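Local coordinates for deacylase (PDB 5THW), which probably hydrolyses N-carbamoyl-L-amino acids as a dizinc amidase of the peptidase M20 family, and here binds N-(aminocarbonyl)-beta-alanine directly at a zinc ion, at residues Q232-Y237 and T305-H310; A207-I212 and A377-C382; D80-V85 and M158-V163. All coordinates share one frame; numbering follows the deposited sequence.

Contact 1. Residues Q232-Y237 and T305-H310; sequences QGQRWY and TVDFRH. With URP (N-(aminocarbonyl)-beta-alanine), chain G.
The R309 guanidinium lies against the carboxamide of Q234, whose OE1 sits over the centre of one face, 3.1 Å from R309 CZ. The planes are 25° apart, but OE1 lies off the line of the N-H groups, so no hydrogen bond forms. At the guanidinium's edge D307 is gripped side-on, R309 NE to D307 OD2 (2.8 Å) and R309 NH2 to D307 OD1, each oxygen using its syn lone pair. The ligand carboxylate meets the outer end: R309 NH1 binds URP O42 at 2.7 Å and R309 NH2 binds URP O41. Q234 NE2 also donates to O42, while Q234 OE1 accepts from W236 NE1 (2.8 Å). O41 lies at the edge of the W236 ring. On the other face of the sheet, V306 CG1 sits over the F308 ring centre, and Y237 CE1 meets F308 CD2 at 3.7 Å.

Strands 225-242 and 297-310, which carry these groups, run antiparallel, with paired bonds joining R235 to F308 and Y237 to V306. H247 and N296 of the second subunit also bond the ligand, so the pocket draws on both chains. D307 probably fixes the rotation of R309 and balances its charge, presenting two N-H groups to a substrate carboxylate.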
# COMPACT_ATOMS: atom_id res chain seq x y z
N GLN A 232 20.00 24.22 -1.01
CA GLN A 232 18.62 24.68 -0.88
C GLN A 232 17.99 24.13 0.40
O GLN A 232 18.40 23.09 0.91
CB GLN A 232 17.80 24.30 -2.11
CG GLN A 232 17.49 22.83 -2.29
CD GLN A 232 16.56 22.59 -3.48
OE1 GLN A 232 15.89 23.51 -3.96
NE2 GLN A 232 16.53 21.36 -3.97
N GLY A 233 17.01 24.88 0.92
CA GLY A 233 16.24 24.41 2.06
C GLY A 233 15.16 23.40 1.70
O GLY A 233 14.71 23.29 0.56
N GLN A 234 14.76 22.62 2.71
CA GLN A 234 13.79 21.55 2.53
C GLN A 234 12.74 21.56 3.63
O GLN A 234 13.00 22.00 4.76
CB GLN A 234 14.45 20.16 2.50
CG GLN A 234 15.66 20.02 1.60
CD GLN A 234 16.03 18.57 1.38
OE1 GLN A 234 15.17 17.69 1.35
NE2 GLN A 234 17.33 18.30 1.25
N ARG A 235 11.57 21.03 3.29
CA ARG A 235 10.47 20.82 4.23
C ARG A 235 9.86 19.47 3.91
O ARG A 235 9.49 19.21 2.76
CB ARG A 235 9.40 21.92 4.09
CG ARG A 235 9.67 23.23 4.82
CD ARG A 235 8.57 24.23 4.46
NE ARG A 235 8.92 25.62 4.76
CZ ARG A 235 8.39 26.35 5.73
NH1 ARG A 235 7.45 25.85 6.52
NH2 ARG A 235 8.79 27.61 5.90
N TRP A 236 9.80 18.58 4.90
CA TRP A 236 9.24 17.25 4.73
C TRP A 236 7.99 17.10 5.60
O TRP A 236 7.94 17.57 6.74
CB TRP A 236 10.24 16.15 5.10
CG TRP A 236 11.40 16.01 4.16
CD1 TRP A 236 11.80 16.91 3.20
CD2 TRP A 236 12.33 14.93 4.10
NE1 TRP A 236 12.92 16.44 2.55
CE2 TRP A 236 13.27 15.23 3.09
CE3 TRP A 236 12.47 13.73 4.81
CZ2 TRP A 236 14.32 14.37 2.77
CZ3 TRP A 236 13.51 12.88 4.49
CH2 TRP A 236 14.42 13.20 3.47
N TYR A 237 7.00 16.40 5.06
CA TYR A 237 5.72 16.25 5.72
C TYR A 237 5.33 14.79 5.79
O TYR A 237 5.75 13.96 4.97
CB TYR A 237 4.60 17.03 5.00
CG TYR A 237 4.89 18.49 4.81
CD1 TYR A 237 5.70 18.92 3.77
CD2 TYR A 237 4.36 19.44 5.68
CE1 TYR A 237 5.97 20.26 3.59
CE2 TYR A 237 4.63 20.78 5.51
CZ TYR A 237 5.44 21.19 4.46
OH TYR A 237 5.73 22.53 4.27
N THR A 305 3.91 10.83 2.26
CA THR A 305 4.90 11.86 2.57
C THR A 305 4.94 12.92 1.47
O THR A 305 4.53 12.69 0.33
CB THR A 305 6.29 11.24 2.74
OG1 THR A 305 6.69 10.61 1.52
CG2 THR A 305 6.25 10.18 3.86
N VAL A 306 5.42 14.11 1.85
CA VAL A 306 5.61 15.23 0.94
C VAL A 306 7.03 15.76 1.11
O VAL A 306 7.52 15.91 2.23
CB VAL A 306 4.57 16.35 1.20
CG1 VAL A 306 4.90 17.59 0.40
CG2 VAL A 306 3.14 15.86 0.86
N ASP A 307 7.67 16.06 -0.02
CA ASP A 307 9.04 16.55 -0.09
C ASP A 307 9.00 17.88 -0.84
O ASP A 307 8.65 17.92 -2.02
CB ASP A 307 9.93 15.53 -0.80
CG ASP A 307 11.40 15.94 -0.88
OD1 ASP A 307 12.26 15.14 -0.45
OD2 ASP A 307 11.71 17.05 -1.38
N PHE A 308 9.29 18.98 -0.14
CA PHE A 308 9.39 20.30 -0.75
C PHE A 308 10.82 20.81 -0.66
O PHE A 308 11.49 20.66 0.37
CB PHE A 308 8.46 21.32 -0.07
CG PHE A 308 7.02 21.22 -0.50
CD1 PHE A 308 6.66 20.58 -1.67
CD2 PHE A 308 6.02 21.84 0.25
CE1 PHE A 308 5.33 20.50 -2.06
CE2 PHE A 308 4.70 21.78 -0.14
CZ PHE A 308 4.35 21.11 -1.30
N ARG A 309 11.31 21.42 -1.74
CA ARG A 309 12.64 22.01 -1.74
C ARG A 309 12.64 23.30 -2.55
O ARG A 309 11.93 23.40 -3.55
CB ARG A 309 13.70 21.06 -2.31
CG ARG A 309 13.73 19.71 -1.64
CD ARG A 309 14.78 18.78 -2.19
NE ARG A 309 14.51 17.41 -1.76
CZ ARG A 309 15.45 16.51 -1.50
NH1 ARG A 309 16.73 16.83 -1.61
NH2 ARG A 309 15.09 15.29 -1.11
N HIS A 310 13.40 24.29 -2.09
CA HIS A 310 13.64 25.49 -2.87
C HIS A 310 14.88 26.19 -2.31
O HIS A 310 15.15 26.09 -1.11
CB HIS A 310 12.43 26.44 -2.84
CG HIS A 310 12.41 27.41 -3.98
ND1 HIS A 310 13.04 28.64 -3.92
CD2 HIS A 310 11.85 27.33 -5.21
CE1 HIS A 310 12.87 29.27 -5.07
NE2 HIS A 310 12.16 28.49 -5.87
O2 URP G . 20.84 12.13 -1.51
C2 URP G . 21.29 12.34 -0.40
N3 URP G . 22.31 11.63 0.07
N1 URP G . 20.76 13.26 0.40
C6 URP G . 19.71 12.92 1.33
C5 URP G . 18.93 14.14 1.80
C4 URP G . 18.12 14.63 0.62
O42 URP G . 18.47 15.70 0.07
O41 URP G . 17.14 13.95 0.25

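Contact 2. Residues A207-I212 and A377-C382. With ZN (zinc ion), chain E; URP (N-(aminocarbonyl)-beta-alanine), chain G.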
# COMPACT_ATOMS: atom_id res chain seq x y z
N ALA A 207 35.37 21.91 7.77
CA ALA A 207 34.70 20.72 7.27
C ALA A 207 34.50 20.82 5.77
O ALA A 207 34.12 21.88 5.26
CB ALA A 207 33.35 20.51 7.97
N PHE A 208 34.75 19.71 5.06
CA PHE A 208 34.52 19.62 3.62
C PHE A 208 33.88 18.28 3.29
O PHE A 208 34.32 17.24 3.78
CB PHE A 208 35.83 19.75 2.83
CG PHE A 208 36.55 21.05 3.05
CD1 PHE A 208 36.23 22.17 2.30
CD2 PHE A 208 37.59 21.13 3.96
CE1 PHE A 208 36.91 23.36 2.49
CE2 PHE A 208 38.28 22.32 4.15
CZ PHE A 208 37.94 23.44 3.42
N GLU A 209 32.87 18.30 2.42
CA GLU A 209 32.22 17.07 1.98
C GLU A 209 32.28 16.95 0.46
O GLU A 209 31.87 17.86 -0.26
CB GLU A 209 30.76 17.01 2.46
CG GLU A 209 30.06 15.72 2.06
CD GLU A 209 28.79 15.47 2.86
OE1 GLU A 209 28.07 14.51 2.55
OE2 GLU A 209 28.53 16.25 3.81
N LEU A 210 32.84 15.83 -0.02
CA LEU A 210 32.89 15.51 -1.44
C LEU A 210 31.70 14.64 -1.82
O LEU A 210 31.38 13.69 -1.11
CB LEU A 210 34.21 14.81 -1.76
CG LEU A 210 34.47 14.26 -3.16
CD1 LEU A 210 34.54 15.37 -4.21
CD2 LEU A 210 35.76 13.46 -3.17
N HIS A 211 31.03 14.98 -2.93
CA HIS A 211 29.78 14.31 -3.30
C HIS A 211 29.55 14.42 -4.80
O HIS A 211 30.05 15.36 -5.45
CB HIS A 211 28.59 14.92 -2.54
CG HIS A 211 27.46 13.96 -2.31
ND1 HIS A 211 26.57 13.60 -3.30
CD2 HIS A 211 27.10 13.26 -1.21
CE1 HIS A 211 25.70 12.74 -2.82
NE2 HIS A 211 26.00 12.51 -1.55
N ILE A 212 28.82 13.46 -5.36
CA ILE A 212 28.33 13.60 -6.74
C ILE A 212 27.16 14.58 -6.77
O ILE A 212 26.41 14.72 -5.79
CB ILE A 212 27.90 12.25 -7.35
CG1 ILE A 212 26.82 11.60 -6.49
CG2 ILE A 212 29.11 11.34 -7.54
CD1 ILE A 212 25.90 10.69 -7.27
N ALA A 377 20.43 18.56 -3.05
CA ALA A 377 20.13 17.62 -1.99
C ALA A 377 20.72 18.12 -0.68
O ALA A 377 21.57 19.01 -0.65
CB ALA A 377 20.67 16.22 -2.30
N GLY A 378 20.23 17.53 0.41
CA GLY A 378 20.77 17.82 1.71
C GLY A 378 21.94 16.90 1.98
O GLY A 378 21.96 15.75 1.55
N HIS A 379 22.93 17.43 2.69
CA HIS A 379 24.09 16.64 3.04
C HIS A 379 24.42 16.94 4.49
O HIS A 379 23.98 17.95 5.05
CB HIS A 379 25.28 16.95 2.11
CG HIS A 379 24.93 16.85 0.65
ND1 HIS A 379 24.75 15.64 0.01
CD2 HIS A 379 24.74 17.81 -0.28
CE1 HIS A 379 24.45 15.87 -1.26
NE2 HIS A 379 24.44 17.17 -1.46
N ASP A 380 25.19 16.03 5.10
CA ASP A 380 25.65 16.25 6.47
C ASP A 380 26.42 17.56 6.59
O ASP A 380 26.44 18.17 7.67
CB ASP A 380 26.48 15.06 6.90
CG ASP A 380 25.68 13.75 6.86
OD1 ASP A 380 24.66 13.64 7.59
OD2 ASP A 380 26.05 12.85 6.07
N ALA A 381 27.06 18.01 5.51
CA ALA A 381 27.73 19.31 5.51
C ALA A 381 26.76 20.45 5.76
O ALA A 381 27.16 21.52 6.24
CB ALA A 381 28.46 19.52 4.18
N CYS A 382 25.47 20.27 5.42
CA CYS A 382 24.49 21.34 5.65
C CYS A 382 24.30 21.61 7.14
O CYS A 382 24.10 22.76 7.54
CB CYS A 382 23.16 20.99 4.98
SG CYS A 382 23.22 20.84 3.18
ZN ZN E . 24.28 11.73 -0.16
O2 URP G . 20.84 12.13 -1.51
C2 URP G . 21.29 12.34 -0.40
N3 URP G . 22.31 11.63 0.07
N1 URP G . 20.76 13.26 0.40
C6 URP G . 19.71 12.92 1.33
C5 URP G . 18.93 14.14 1.80
C4 URP G . 18.12 14.63 0.62
O42 URP G . 18.47 15.70 0.07
O41 URP G . 17.14 13.95 0.25
O HOH W 1 24.63 13.39 1.40
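E209 and A381 mark the closest backbone approach, their CA atoms 6.1 Å apart, where strand 206-212 passes the loop 377-379 and the start of helix 380-384. No backbone-to-backbone bond joins the segments; side chains bridge them. Where the loop enters the helix, the C382 amide bonds to H379 O and H379 N to C382 SG, a compact turn at the head of the helix.

E209 CG stands anti to the backbone N (chi1 -178°) and the chain stays extended, carrying its carboxylate to the helix start. There OE2 accepts from A381 N at 2.9 Å, met nearly along its C-O axis, and lies 3.3 Å from A381 CB. E209 OE1 is taken by S103 OG, so both oxygens of this buried acid are satisfied. H211 comes next on the same side of the strand. H379 CE1 sits over the centre of its ring, 3.5 Å above the plane, although the two rings are tilted 49° to each other. H211 ND1 donates to I212 O (2.7 Å), in the ring plane and on a carbonyl lone pair, which fixes the ring's rotation and turns NE2 to the zinc ion at 2.3 Å.

H104 and D115 also bind this zinc, and URP N3 and a water complete its shell. That water is hydrogen-bonded to H379 ND1 (2.6 Å), which makes H379 a second-shell partner. G378 holds the ligand by its backbone: its N donates to URP O42 at 2.6 Å and its O accepts from URP N1. This pairs the dinuclear M20-type metal centre with a ligand-binding loop, probably the one that holds the substrate, and the I212 carbonyl would probably polarise H211, making NE2 a stronger zinc donor.

Contact 3. Residues D80-V85 and M158-V163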
# COMPACT_ATOMS: atom_id res chain seq x y z
N ASP A 80 30.30 7.47 18.20
CA ASP A 80 29.54 8.28 19.14
C ASP A 80 28.14 7.71 19.36
O ASP A 80 27.76 6.68 18.79
CB ASP A 80 29.55 9.76 18.69
CG ASP A 80 28.62 10.06 17.51
OD1 ASP A 80 28.70 11.21 17.03
OD2 ASP A 80 27.82 9.21 17.07
N THR A 81 27.35 8.41 20.18
CA THR A 81 26.05 7.91 20.64
C THR A 81 25.02 7.77 19.52
O THR A 81 24.04 7.04 19.70
CB THR A 81 25.48 8.84 21.71
OG1 THR A 81 25.65 10.20 21.29
CG2 THR A 81 26.18 8.63 23.04
N MET A 82 25.20 8.46 18.39
CA MET A 82 24.33 8.30 17.24
C MET A 82 24.88 7.32 16.22
O MET A 82 24.31 7.18 15.14
CB MET A 82 24.07 9.65 16.57
CG MET A 82 23.01 10.52 17.22
SD MET A 82 21.38 9.74 17.23
CE MET A 82 21.00 9.70 15.48
N GLY A 83 25.97 6.63 16.54
CA GLY A 83 26.57 5.70 15.60
C GLY A 83 27.52 6.32 14.60
O GLY A 83 27.94 5.64 13.66
N ASN A 84 27.85 7.60 14.76
CA ASN A 84 28.79 8.24 13.86
C ASN A 84 30.19 7.69 14.10
O ASN A 84 30.61 7.50 15.24
CB ASN A 84 28.77 9.76 14.05
CG ASN A 84 27.41 10.36 13.77
OD1 ASN A 84 26.68 9.90 12.88
ND2 ASN A 84 27.04 11.38 14.54
N VAL A 85 30.90 7.41 13.01
CA VAL A 85 32.24 6.83 13.06
C VAL A 85 33.24 7.92 12.71
O VAL A 85 33.12 8.56 11.65
CB VAL A 85 32.37 5.63 12.11
CG1 VAL A 85 33.75 4.99 12.26
CG2 VAL A 85 31.27 4.60 12.40
N MET A 158 19.64 13.20 7.51
CA MET A 158 20.72 13.94 8.18
C MET A 158 20.52 14.06 9.68
O MET A 158 20.97 15.03 10.29
CB MET A 158 20.87 15.34 7.58
CG MET A 158 21.23 15.36 6.11
SD MET A 158 20.34 16.65 5.21
CE MET A 158 20.89 18.14 6.06
N VAL A 159 19.84 13.09 10.30
CA VAL A 159 19.50 13.22 11.71
C VAL A 159 20.75 13.11 12.59
O VAL A 159 20.87 13.80 13.61
CB VAL A 159 18.41 12.19 12.10
CG1 VAL A 159 18.90 10.76 11.85
CG2 VAL A 159 17.99 12.38 13.56
N ALA A 160 21.72 12.28 12.19
CA ALA A 160 22.88 12.06 13.05
C ALA A 160 23.81 13.27 13.04
O ALA A 160 24.29 13.70 14.10
CB ALA A 160 23.63 10.80 12.64
N SER A 161 24.07 13.85 11.87
CA SER A 161 24.82 15.10 11.84
C SER A 161 24.00 16.23 12.46
O SER A 161 24.58 17.18 13.01
CB SER A 161 25.22 15.45 10.41
OG SER A 161 24.10 15.51 9.55
N GLY A 162 22.67 16.12 12.42
CA GLY A 162 21.83 17.12 13.07
C GLY A 162 21.99 17.13 14.57
O GLY A 162 22.05 18.19 15.19
N VAL A 163 22.02 15.94 15.19
CA VAL A 163 22.30 15.86 16.61
C VAL A 163 23.70 16.39 16.91
O VAL A 163 23.92 17.09 17.91
CB VAL A 163 22.11 14.42 17.12
CG1 VAL A 163 22.50 14.32 18.59
CG2 VAL A 163 20.67 13.97 16.91
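V159, in the first turn of helix 159-164 just after the N-cap residue M158, meets M82 loosely, its CG1 4.3 Å from M82 CE. A160 takes up more of the contact. The M82 chain bends at chi2 (-61°) and chi3 (-67°), which brings its end methyl CE 3.9 Å from A160 CA. N84, the second loop residue to reach A160, turns its carboxamide to the A160 methyl, OD1 3.2 Å from A160 CB; that oxygen is bonded by T147 N.

The loop doing this connects strands 76-79 and 85-89 of a beta hairpin through a type I turn from D80 to G83 with a G1 bulge. D80 holds it together from within: OD2 accepts from N84 N at 2.8 Å, met from above the carboxylate plane, and OD1 accepts from N84 ND2 at 3.0 Å on its syn lone pair. G83 has the positive phi (84°) that the bulge position needs.

S161 faces away from the loop, and its OG is bonded to D380 OD1. One turn after A160, V163 presents CB to M82 CG at 4.0 Å, the two side chains crossing at about a right angle; L170 and L174 of helix 170-175 also touch M82.

Along the chain contact 3 closes before the others open, and contact 1 is nested inside the long loop closed by contact 2. Contacts 1 and 2 have centres about 17 Å apart and meet at the ligand, where Q234 and R309 pack against A377 and G378; strand 225-242 of contact 1 pairs with strand 390-395, which in turn pairs with strand 206-212 of contact 2. Contact 3 lies about 15 Å from contact 2, centre to centre, and touches it by M158 against the 378-382 region. Contact 2 brings the zinc and a backbone grip on the ligand, contact 1 the charged grip on its carboxylate; contact 3 lies farther out, its A160 side chain about 13 Å from a bound zinc.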